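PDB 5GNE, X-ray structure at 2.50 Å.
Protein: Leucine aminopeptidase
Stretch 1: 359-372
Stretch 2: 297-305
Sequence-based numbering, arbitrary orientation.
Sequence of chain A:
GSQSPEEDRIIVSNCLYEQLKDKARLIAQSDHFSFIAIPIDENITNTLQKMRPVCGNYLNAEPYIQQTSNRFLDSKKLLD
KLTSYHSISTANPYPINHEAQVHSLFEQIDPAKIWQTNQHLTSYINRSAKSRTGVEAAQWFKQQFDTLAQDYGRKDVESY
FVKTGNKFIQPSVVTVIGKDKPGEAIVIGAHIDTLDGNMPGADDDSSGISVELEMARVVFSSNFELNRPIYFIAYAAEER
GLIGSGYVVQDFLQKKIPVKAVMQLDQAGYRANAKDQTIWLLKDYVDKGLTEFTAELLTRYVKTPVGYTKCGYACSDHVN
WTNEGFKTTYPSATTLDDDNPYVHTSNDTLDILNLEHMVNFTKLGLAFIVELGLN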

ATOM      1  N   VAL A 359      -8.941  11.014   9.497  1.00 43.35           N
ATOM      2  CA  VAL A 359      -8.224  12.170  10.007  1.00 42.64           C
ATOM      3  C   VAL A 359      -7.098  11.691  10.926  1.00 48.89           C
ATOM      4  O   VAL A 359      -5.989  12.191  10.846  1.00 51.58           O
ATOM      5  CB  VAL A 359      -9.147  13.154  10.790  1.00 51.19           C
ATOM      6  CG1 VAL A 359      -8.304  14.123  11.618  1.00 45.50           C
ATOM      7  CG2 VAL A 359     -10.049  13.930   9.843  1.00 47.84           C
ATOM      8  N   ASN A 360      -7.363  10.701  11.776  1.00 53.27           N
ATOM      9  CA  ASN A 360      -6.309  10.187  12.657  1.00 50.25           C
ATOM     10  C   ASN A 360      -5.151   9.528  11.880  1.00 54.67           C
ATOM     11  O   ASN A 360      -3.989   9.745  12.216  1.00 54.28           O
ATOM     12  CB  ASN A 360      -6.881   9.221  13.696  1.00 49.24           C
ATOM     13  CG  ASN A 360      -7.610   9.950  14.853  1.00 57.84           C
ATOM     14  OD1 ASN A 360      -7.393  11.150  15.100  1.00 57.35           O
ATOM     15  ND2 ASN A 360      -8.462   9.213  15.570  1.00 44.23           N
ATOM     16  N   PHE A 361      -5.453   8.738  10.845  1.00 48.47           N
ATOM     17  CA  PHE A 361      -4.393   8.211   9.966  1.00 42.21           C
ATOM     18  C   PHE A 361      -3.620   9.331   9.264  1.00 38.11           C
ATOM     19  O   PHE A 361      -2.399   9.246   9.110  1.00 42.23           O
ATOM     20  CB  PHE A 361      -4.964   7.265   8.916  1.00 46.28           C
ATOM     21  CG  PHE A 361      -5.263   5.890   9.430  1.00 49.53           C
ATOM     22  CD1 PHE A 361      -6.510   5.591   9.956  1.00 52.38           C
ATOM     23  CD2 PHE A 361      -4.294   4.901   9.404  1.00 47.31           C
ATOM     24  CE1 PHE A 361      -6.800   4.319  10.452  1.00 58.16           C
ATOM     25  CE2 PHE A 361      -4.580   3.622   9.885  1.00 50.74           C
ATOM     26  CZ  PHE A 361      -5.836   3.333  10.411  1.00 48.29           C
ATOM     27  N   THR A 362      -4.309  10.400   8.875  1.00 39.51           N
ATOM     28  CA  THR A 362      -3.590  11.562   8.346  1.00 45.26           C
ATOM     29  C   THR A 362      -2.658  12.178   9.377  1.00 43.26           C
ATOM     30  O   THR A 362      -1.506  12.489   9.063  1.00 42.16           O
ATOM     31  CB  THR A 362      -4.564  12.652   7.828  1.00 38.17           C
ATOM     32  OG1 THR A 362      -5.491  12.032   6.942  1.00 38.46           O
ATOM     33  CG2 THR A 362      -3.831  13.724   7.064  1.00 33.46           C
ATOM     34  N   LYS A 363      -3.134  12.306  10.617  1.00 48.33           N
ATOM     35  CA  LYS A 363      -2.264  12.779  11.689  1.00 40.36           C
ATOM     36  C   LYS A 363      -1.039  11.886  11.806  1.00 39.81           C
ATOM     37  O   LYS A 363       0.102  12.380  11.787  1.00 41.95           O
ATOM     38  CB  LYS A 363      -3.004  12.836  13.017  1.00 40.26           C
ATOM     39  CG  LYS A 363      -3.975  13.996  13.121  1.00 50.75           C
ATOM     40  CD  LYS A 363      -4.745  14.017  14.438  1.00 49.56           C
ATOM     41  CE  LYS A 363      -5.538  15.321  14.542  1.00 49.01           C
ATOM     42  NZ  LYS A 363      -6.546  15.327  15.606  1.00 57.43           N
ATOM     43  N   LEU A 364      -1.273  10.578  11.895  1.00 37.30           N
ATOM     44  CA  LEU A 364      -0.180   9.635  12.033  1.00 39.81           C
ATOM     45  C   LEU A 364       0.836   9.780  10.925  1.00 40.50           C
ATOM     46  O   LEU A 364       2.009   9.943  11.190  1.00 42.63           O
ATOM     47  CB  LEU A 364      -0.709   8.207  12.056  1.00 42.56           C
ATOM     48  CG  LEU A 364       0.406   7.161  12.106  1.00 47.09           C
ATOM     49  CD1 LEU A 364       1.261   7.340  13.340  1.00 38.52           C
ATOM     50  CD2 LEU A 364      -0.209   5.765  12.073  1.00 51.28           C
ATOM     51  N   GLY A 365       0.363   9.768   9.684  1.00 45.59           N
ATOM     52  CA  GLY A 365       1.196  10.010   8.522  1.00 36.90           C
ATOM     53  C   GLY A 365       2.046  11.268   8.592  1.00 40.12           C
ATOM     54  O   GLY A 365       3.242  11.253   8.245  1.00 41.27           O
ATOM     55  N   LEU A 366       1.449  12.364   9.043  1.00 37.74           N
ATOM     56  CA  LEU A 366       2.173  13.634   9.079  1.00 31.33           C
ATOM     57  C   LEU A 366       3.229  13.658  10.187  1.00 36.00           C
ATOM     58  O   LEU A 366       4.320  14.170   9.980  1.00 47.22           O
ATOM     59  CB  LEU A 366       1.190  14.787   9.227  1.00 31.92           C
ATOM     60  CG  LEU A 366       0.405  15.084   7.938  1.00 36.40           C
ATOM     61  CD1 LEU A 366      -0.735  16.087   8.123  1.00 35.62           C
ATOM     62  CD2 LEU A 366       1.331  15.571   6.856  1.00 32.99           C
ATOM     63  N   ALA A 367       2.918  13.111  11.363  1.00 41.09           N
ATOM     64  CA  ALA A 367       3.927  12.953  12.423  1.00 36.49           C
ATOM     65  C   ALA A 367       5.099  12.077  11.924  1.00 42.31           C
ATOM     66  O   ALA A 367       6.294  12.376  12.139  1.00 34.92           O
ATOM     67  CB  ALA A 367       3.304  12.361  13.657  1.00 34.33           C
ATOM     68  N   PHE A 368       4.736  10.985  11.258  1.00 36.89           N
ATOM     69  CA  PHE A 368       5.697  10.114  10.602  1.00 36.90           C
ATOM     70  C   PHE A 368       6.618  10.908   9.676  1.00 43.05           C
ATOM     71  O   PHE A 368       7.837  10.855   9.794  1.00 47.19           O
ATOM     72  CB  PHE A 368       4.928   9.038   9.848  1.00 41.25           C
ATOM     73  CG  PHE A 368       5.773   7.928   9.311  1.00 43.84           C
ATOM     74  CD1 PHE A 368       6.205   6.896  10.134  1.00 44.99           C
ATOM     75  CD2 PHE A 368       6.057   7.867   7.951  1.00 33.65           C
ATOM     76  CE1 PHE A 368       6.962   5.843   9.605  1.00 43.81           C
ATOM     77  CE2 PHE A 368       6.803   6.835   7.423  1.00 37.33           C
ATOM     78  CZ  PHE A 368       7.251   5.815   8.249  1.00 43.77           C
ATOM     79  N   ILE A 369       6.016  11.675   8.776  1.00 44.43           N
ATOM     80  CA  ILE A 369       6.769  12.486   7.837  1.00 38.08           C
ATOM     81  C   ILE A 369       7.628  13.554   8.531  1.00 39.30           C
ATOM     82  O   ILE A 369       8.769  13.777   8.154  1.00 39.92           O
ATOM     83  CB  ILE A 369       5.834  13.156   6.834  1.00 42.77           C
ATOM     84  CG1 ILE A 369       5.297  12.130   5.838  1.00 37.13           C
ATOM     85  CG2 ILE A 369       6.559  14.218   6.047  1.00 44.65           C
ATOM     86  CD1 ILE A 369       4.315  12.744   4.895  1.00 36.88           C
ATOM     87  N   VAL A 370       7.108  14.203   9.564  1.00 38.27           N
ATOM     88  CA  VAL A 370       7.888  15.255  10.217  1.00 36.64           C
ATOM     89  C   VAL A 370       9.040  14.658  11.013  1.00 44.64           C
ATOM     90  O   VAL A 370      10.186  15.102  10.904  1.00 53.05           O
ATOM     91  CB  VAL A 370       7.017  16.135  11.152  1.00 41.65           C
ATOM     92  CG1 VAL A 370       7.886  17.035  12.013  1.00 42.48           C
ATOM     93  CG2 VAL A 370       6.058  16.976  10.335  1.00 33.33           C
ATOM     94  N   GLU A 371       8.758  13.674  11.852  1.00 44.10           N
ATOM     95  CA  GLU A 371       9.815  13.206  12.722  1.00 49.98           C
ATOM     96  C   GLU A 371      10.915  12.443  11.968  1.00 53.91           C
ATOM     97  O   GLU A 371      12.085  12.494  12.370  1.00 49.42           O
ATOM     98  CB  GLU A 371       9.239  12.391  13.861  1.00 37.93           C
ATOM     99  CG  GLU A 371       8.277  13.226  14.714  1.00 41.68           C
ATOM    100  CD  GLU A 371       8.982  14.247  15.595  1.00 48.27           C
ATOM    101  OE1 GLU A 371      10.219  14.341  15.540  1.00 49.13           O
ATOM    102  OE2 GLU A 371       8.308  14.950  16.374  1.00 49.14           O
ATOM    103  N   LEU A 372      10.565  11.767  10.877  1.00 41.67           N
ATOM    104  CA  LEU A 372      11.600  11.197  10.009  1.00 39.20           C
ATOM    105  C   LEU A 372      12.202  12.261   9.068  1.00 46.39           C
ATOM    106  O   LEU A 372      13.417  12.277   8.820  1.00 40.28           O
ATOM    107  CB  LEU A 372      11.030  10.038   9.202  1.00 31.97           C
ATOM    108  CG  LEU A 372      10.775   8.741   9.973  1.00 44.66           C
ATOM    109  CD1 LEU A 372      10.114   7.719   9.089  1.00 37.50           C
ATOM    110  CD2 LEU A 372      12.096   8.191  10.452  1.00 41.54           C
TER
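Stretch 2, residues 297-305: LLTRYVKTP

Residues 297-305 comprise the last turns of a helix, ending at Val302, and a short extension that follows it. This helix crosses the helix of 359-372 nearly at right angles: the N-to-C directions differ by 103°, and the axes approach to 9.7 Å. About 495 Å² of surface is buried, counting both sides.

Leu297 points toward the 359-372 helix and enters it as a knob, its side chain (chi1 m, chi2 t) seated among Leu364, Ala367, Phe368 and Glu371. CD1 of Leu297 lies 3.6 Å from CA of Phe368 and near the plane of the Phe368 ring, at its edge; CD2 of Leu297 is 4.1 Å from CB of Ala367, and CB of Leu297 is 3.8 Å from CD1 of Leu364. Leu298 starts out sideways, but its end comes nearer, bringing CD2 to 3.9 Å from CD1 of Leu364. Thr299 and Arg300 make no contact with the 359-372 helix.

One turn after Leu297, Tyr301 again points toward the partner. CD2 of Tyr301 lies 3.7 Å from CB of Ala367, and OH of Tyr301 donates a hydrogen bond to OE2 of Glu371 at 2.6 Å. The backbone widens into a pi-type turn over 298-302, and N of Val302 donates a hydrogen bond to O of Leu297 at 3.3 Å. Val302 is the closest backbone neighbour of Lys363, with their CA atoms 6.2 Å apart; its CG2 packs 3.7 Å from N of Leu364 and 4.0 Å from CB of Lys363, and its CG1 lies 3.8 Å from OD1 of Asn360.

Lys303, with positive phi, breaks the helical path, and the end of its side chain leads away. Thr304 then turns back in an extended conformation, placing OG1 3.8 Å from ND2 of Asn360, and Pro305 makes no contact.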

ATOM      1  N   LEU A 297       4.278   7.416  17.950  1.00 51.04           N
ATOM      2  CA  LEU A 297       3.697   8.581  17.300  1.00 46.11           C
ATOM      3  C   LEU A 297       2.207   8.606  17.619  1.00 51.37           C
ATOM      4  O   LEU A 297       1.641   9.656  17.957  1.00 51.59           O
ATOM      5  CB  LEU A 297       3.951   8.566  15.787  1.00 41.57           C
ATOM      6  CG  LEU A 297       5.393   8.648  15.217  1.00 43.21           C
ATOM      7  CD1 LEU A 297       5.350   8.403  13.721  1.00 33.33           C
ATOM      8  CD2 LEU A 297       6.113   9.959  15.498  1.00 41.39           C
ATOM      9  N   LEU A 298       1.587   7.429  17.571  1.00 49.90           N
ATOM     10  CA  LEU A 298       0.160   7.327  17.878  1.00 44.42           C
ATOM     11  C   LEU A 298      -0.138   7.763  19.310  1.00 55.46           C
ATOM     12  O   LEU A 298      -1.065   8.543  19.568  1.00 68.29           O
ATOM     13  CB  LEU A 298      -0.332   5.899  17.652  1.00 48.20           C
ATOM     14  CG  LEU A 298      -0.696   5.510  16.211  1.00 46.94           C
ATOM     15  CD1 LEU A 298      -1.164   4.067  16.124  1.00 50.06           C
ATOM     16  CD2 LEU A 298      -1.757   6.450  15.658  1.00 38.74           C
ATOM     17  N   THR A 299       0.653   7.270  20.247  1.00 50.29           N
ATOM     18  CA  THR A 299       0.448   7.630  21.632  1.00 58.84           C
ATOM     19  C   THR A 299       0.785   9.102  21.890  1.00 60.40           C
ATOM     20  O   THR A 299      -0.032   9.845  22.457  1.00 52.13           O
ATOM     21  CB  THR A 299       1.252   6.706  22.555  1.00 52.60           C
ATOM     22  OG1 THR A 299       0.651   5.405  22.514  1.00 65.78           O
ATOM     23  CG2 THR A 299       1.204   7.208  23.991  1.00 51.44           C
ATOM     24  N   ARG A 300       1.966   9.527  21.453  1.00 58.13           N
ATOM     25  CA  ARG A 300       2.424  10.881  21.736  1.00 60.47           C
ATOM     26  C   ARG A 300       1.633  11.960  20.998  1.00 55.69           C
ATOM     27  O   ARG A 300       1.358  13.010  21.565  1.00 60.68           O
ATOM     28  CB  ARG A 300       3.903  11.021  21.398  1.00 67.48           C
ATOM     29  CG  ARG A 300       4.412  12.424  21.572  1.00 77.77           C
ATOM     30  CD  ARG A 300       5.799  12.434  22.155  1.00 87.20           C
ATOM     31  NE  ARG A 300       6.128  13.758  22.660  1.00 95.36           N
ATOM     32  CZ  ARG A 300       7.283  14.064  23.234  1.00105.19           C
ATOM     33  NH1 ARG A 300       8.219  13.130  23.365  1.00103.15           N
ATOM     34  NH2 ARG A 300       7.501  15.302  23.670  1.00109.91           N
ATOM     35  N   TYR A 301       1.273  11.723  19.741  1.00 53.81           N
ATOM     36  CA  TYR A 301       0.671  12.795  18.940  1.00 53.47           C
ATOM     37  C   TYR A 301      -0.794  12.580  18.579  1.00 55.68           C
ATOM     38  O   TYR A 301      -1.609  13.486  18.746  1.00 59.19           O
ATOM     39  CB  TYR A 301       1.462  13.015  17.645  1.00 52.11           C
ATOM     40  CG  TYR A 301       2.850  13.580  17.842  1.00 46.47           C
ATOM     41  CD1 TYR A 301       3.038  14.755  18.559  1.00 45.53           C
ATOM     42  CD2 TYR A 301       3.966  12.977  17.263  1.00 41.59           C
ATOM     43  CE1 TYR A 301       4.300  15.295  18.730  1.00 49.20           C
ATOM     44  CE2 TYR A 301       5.231  13.517  17.428  1.00 43.70           C
ATOM     45  CZ  TYR A 301       5.386  14.682  18.160  1.00 44.16           C
ATOM     46  OH  TYR A 301       6.628  15.243  18.338  1.00 55.02           O
ATOM     47  N   VAL A 302      -1.138  11.385  18.104  1.00 51.35           N
ATOM     48  CA  VAL A 302      -2.504  11.136  17.670  1.00 46.49           C
ATOM     49  C   VAL A 302      -3.375  10.888  18.900  1.00 59.69           C
ATOM     50  O   VAL A 302      -4.605  10.987  18.834  1.00 59.45           O
ATOM     51  CB  VAL A 302      -2.589   9.968  16.679  1.00 51.03           C
ATOM     52  CG1 VAL A 302      -3.965   9.921  16.027  1.00 44.52           C
ATOM     53  CG2 VAL A 302      -1.553  10.140  15.591  1.00 51.89           C
ATOM     54  N   LYS A 303      -2.715  10.584  20.017  1.00 68.12           N
ATOM     55  CA  LYS A 303      -3.357  10.248  21.295  1.00 70.07           C
ATOM     56  C   LYS A 303      -4.465   9.223  21.082  1.00 77.19           C
ATOM     57  O   LYS A 303      -5.624   9.439  21.420  1.00 81.15           O
ATOM     58  CB  LYS A 303      -3.895  11.527  21.941  1.00 65.79           C
ATOM     59  CG  LYS A 303      -2.792  12.595  22.134  1.00 74.57           C
ATOM     60  CD  LYS A 303      -2.185  12.628  23.533  1.00 92.68           C
ATOM     61  CE  LYS A 303      -1.584  14.002  23.853  1.00 98.25           C
ATOM     62  NZ  LYS A 303      -0.509  13.958  24.897  1.00 98.96           N
ATOM     63  N   THR A 304      -4.074   8.093  20.513  1.00 79.89           N
ATOM     64  CA  THR A 304      -4.977   6.995  20.205  1.00 77.40           C
ATOM     65  C   THR A 304      -4.518   5.713  20.896  1.00 68.91           C
ATOM     66  O   THR A 304      -3.326   5.542  21.149  1.00 63.88           O
ATOM     67  CB  THR A 304      -5.043   6.814  18.644  1.00 74.79           C
ATOM     68  OG1 THR A 304      -6.136   7.571  18.107  1.00 78.47           O
ATOM     69  CG2 THR A 304      -5.197   5.392  18.228  1.00 76.22           C
ATOM     70  N   PRO A 305      -5.462   4.845  21.292  1.00 64.05           N
ATOM     71  CA  PRO A 305      -5.015   3.538  21.791  1.00 60.55           C
ATOM     72  C   PRO A 305      -4.310   2.777  20.676  1.00 62.90           C
ATOM     73  O   PRO A 305      -4.759   2.809  19.526  1.00 61.70           O
ATOM     74  CB  PRO A 305      -6.308   2.829  22.206  1.00 53.96           C
ATOM     75  CG  PRO A 305      -7.340   3.864  22.229  1.00 57.51           C
ATOM     76  CD  PRO A 305      -6.928   4.979  21.324  1.00 59.40           C
TER